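HpcE (Thermus thermophilus, PDB 1WZO) probably isomerises 2-hydroxyhepta-2,4-diene-1,7-dioate in the breakdown of homoprotocatechuate. Local coordinates at residues E66-F71 against M188-A193. Sequence-based numbering, arbitrary orientation.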
loop_
_atom_site.group_PDB
_atom_site.type_symbol
_atom_site.label_atom_id
_atom_site.label_comp_id
_atom_site.label_asym_id
_atom_site.label_seq_id
_atom_site.Cartn_x
_atom_site.Cartn_y
_atom_site.Cartn_z
ATOM N N GLU B 66 -20.152 30.942 5.109
ATOM C CA GLU B 66 -18.937 31.699 4.806
ATOM C C GLU B 66 -17.884 30.790 4.181
ATOM O O GLU B 66 -17.090 31.219 3.341
ATOM C CB GLU B 66 -18.368 32.321 6.085
ATOM C CG GLU B 66 -19.249 33.393 6.709
ATOM C CD GLU B 66 -18.831 33.727 8.133
ATOM O OE1 GLU B 66 -19.043 32.880 9.030
ATOM O OE2 GLU B 66 -18.284 34.830 8.353
ATOM N N GLU B 67 -17.866 29.538 4.621
ATOM C CA GLU B 67 -16.929 28.557 4.093
ATOM C C GLU B 67 -17.529 27.172 4.265
ATOM O O GLU B 67 -18.330 26.940 5.169
ATOM C CB GLU B 67 -15.567 28.656 4.800
ATOM C CG GLU B 67 -15.523 28.167 6.236
ATOM C CD GLU B 67 -14.166 28.417 6.884
ATOM O OE1 GLU B 67 -13.842 29.591 7.154
ATOM O OE2 GLU B 67 -13.418 27.444 7.111
ATOM N N PRO B 68 -17.170 26.236 3.377
ATOM C CA PRO B 68 -17.694 24.869 3.450
ATOM C C PRO B 68 -17.418 24.233 4.807
ATOM O O PRO B 68 -16.309 24.336 5.328
ATOM C CB PRO B 68 -16.949 24.152 2.323
ATOM C CG PRO B 68 -16.666 25.241 1.350
ATOM C CD PRO B 68 -16.250 26.385 2.238
ATOM N N ALA B 69 -18.433 23.586 5.369
ATOM C CA ALA B 69 -18.312 22.909 6.662
ATOM C C ALA B 69 -17.823 21.485 6.396
ATOM O O ALA B 69 -18.618 20.552 6.295
ATOM C CB ALA B 69 -19.666 22.884 7.359
ATOM N N LEU B 70 -16.508 21.333 6.303
ATOM C CA LEU B 70 -15.876 20.051 6.005
ATOM C C LEU B 70 -15.758 19.087 7.180
ATOM O O LEU B 70 -15.564 19.506 8.327
ATOM C CB LEU B 70 -14.470 20.294 5.452
ATOM C CG LEU B 70 -14.240 21.244 4.276
ATOM C CD1 LEU B 70 -12.745 21.460 4.104
ATOM C CD2 LEU B 70 -14.844 20.657 3.006
ATOM N N PHE B 71 -15.869 17.794 6.883
ATOM C CA PHE B 71 -15.717 16.753 7.890
ATOM C C PHE B 71 -15.105 15.511 7.253
ATOM O O PHE B 71 -15.057 15.375 6.028
ATOM C CB PHE B 71 -17.042 16.401 8.572
ATOM C CG PHE B 71 -18.053 15.762 7.668
ATOM C CD1 PHE B 71 -18.938 16.541 6.932
ATOM C CD2 PHE B 71 -18.137 14.376 7.571
ATOM C CE1 PHE B 71 -19.897 15.947 6.114
ATOM C CE2 PHE B 71 -19.091 13.779 6.755
ATOM C CZ PHE B 71 -19.973 14.570 6.027
ATOM N N MET B 188 -26.704 22.442 -5.191
ATOM C CA MET B 188 -25.519 22.481 -4.332
ATOM C C MET B 188 -25.187 23.941 -4.037
ATOM O O MET B 188 -25.176 24.768 -4.949
ATOM C CB MET B 188 -24.324 21.853 -5.049
ATOM C CG MET B 188 -23.960 20.469 -4.596
ATOM S SD MET B 188 -22.407 19.971 -5.349
ATOM C CE MET B 188 -22.856 18.376 -6.003
ATOM N N LEU B 189 -24.913 24.263 -2.775
ATOM C CA LEU B 189 -24.575 25.638 -2.424
ATOM C C LEU B 189 -23.181 25.942 -2.946
ATOM O O LEU B 189 -22.942 26.993 -3.548
ATOM C CB LEU B 189 -24.657 25.835 -0.912
ATOM C CG LEU B 189 -26.075 25.655 -0.353
ATOM C CD1 LEU B 189 -26.057 25.883 1.153
ATOM C CD2 LEU B 189 -27.037 26.636 -1.032
ATOM N N TYR B 190 -22.261 25.013 -2.704
ATOM C CA TYR B 190 -20.894 25.121 -3.194
ATOM C C TYR B 190 -20.760 24.002 -4.217
ATOM O O TYR B 190 -21.041 22.844 -3.912
ATOM C CB TYR B 190 -19.866 24.890 -2.081
ATOM C CG TYR B 190 -19.592 26.083 -1.191
ATOM C CD1 TYR B 190 -20.290 26.266 0.002
ATOM C CD2 TYR B 190 -18.618 27.018 -1.535
ATOM C CE1 TYR B 190 -20.018 27.355 0.833
ATOM C CE2 TYR B 190 -18.339 28.108 -0.713
ATOM C CZ TYR B 190 -19.042 28.267 0.466
ATOM O OH TYR B 190 -18.760 29.337 1.281
ATOM N N SER B 191 -20.331 24.340 -5.426
ATOM C CA SER B 191 -20.182 23.340 -6.476
ATOM C C SER B 191 -18.975 22.447 -6.223
ATOM O O SER B 191 -18.134 22.740 -5.369
ATOM C CB SER B 191 -20.005 24.020 -7.829
ATOM O OG SER B 191 -18.782 24.735 -7.878
ATOM N N VAL B 192 -18.899 21.354 -6.974
ATOM C CA VAL B 192 -17.777 20.439 -6.864
ATOM C C VAL B 192 -16.496 21.241 -7.111
ATOM O O VAL B 192 -15.519 21.129 -6.362
ATOM C CB VAL B 192 -17.878 19.319 -7.914
ATOM C CG1 VAL B 192 -16.609 18.486 -7.906
ATOM C CG2 VAL B 192 -19.105 18.454 -7.635
ATOM N N ALA B 193 -16.507 22.058 -8.162
ATOM C CA ALA B 193 -15.343 22.879 -8.496
ATOM C C ALA B 193 -14.964 23.819 -7.352
ATOM O O ALA B 193 -13.794 23.948 -7.019
ATOM C CB ALA B 193 -15.612 23.684 -9.766
#
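Pro68 lays the CG corner of its ring over one face of the Tyr190 ring, with CG 3.7 Å from the ring centroid and only 2° off the normal, a CH-pi contact of almost ideal geometry. The neighbouring Pro68 CD lies 3.8 Å from Tyr190 CZ, so the proline edge runs from the middle of the phenol toward its hydroxyl end. Proline suits the place because its compact, rigid ring holds the CG and CD C-H groups on the pi face, CD, next to the nitrogen, being the more polarised. Tyr190 gets there with CG anti to its own carbonyl carbon (chi1 -81°), which carries the ring across to the loop of 66-68. Arg64 adds a cation-pi contact to the same ring. In this fumarylacetoacetate hydrolase-type domain, the contact ties the loop entering strand 69-73 to the segment leading into helix 192-200, whose Phe198 also packs on Pro68. The phenol end lies close to the backbone: Tyr190 OH comes within 3.3 Å of Glu66 O without bonding to it, and its hydrogen bond goes to the carbonyl oxygen of Pro65, an interaction that calls for tyrosine's hydroxyl. With an alanine here, the Pro68 ring would probably lose the face it rests on and the Pro65 carbonyl its phenol partner. Glu67 turns its carboxylate elsewhere, forming a salt bridge through OE1 to Arg144 of the second subunit.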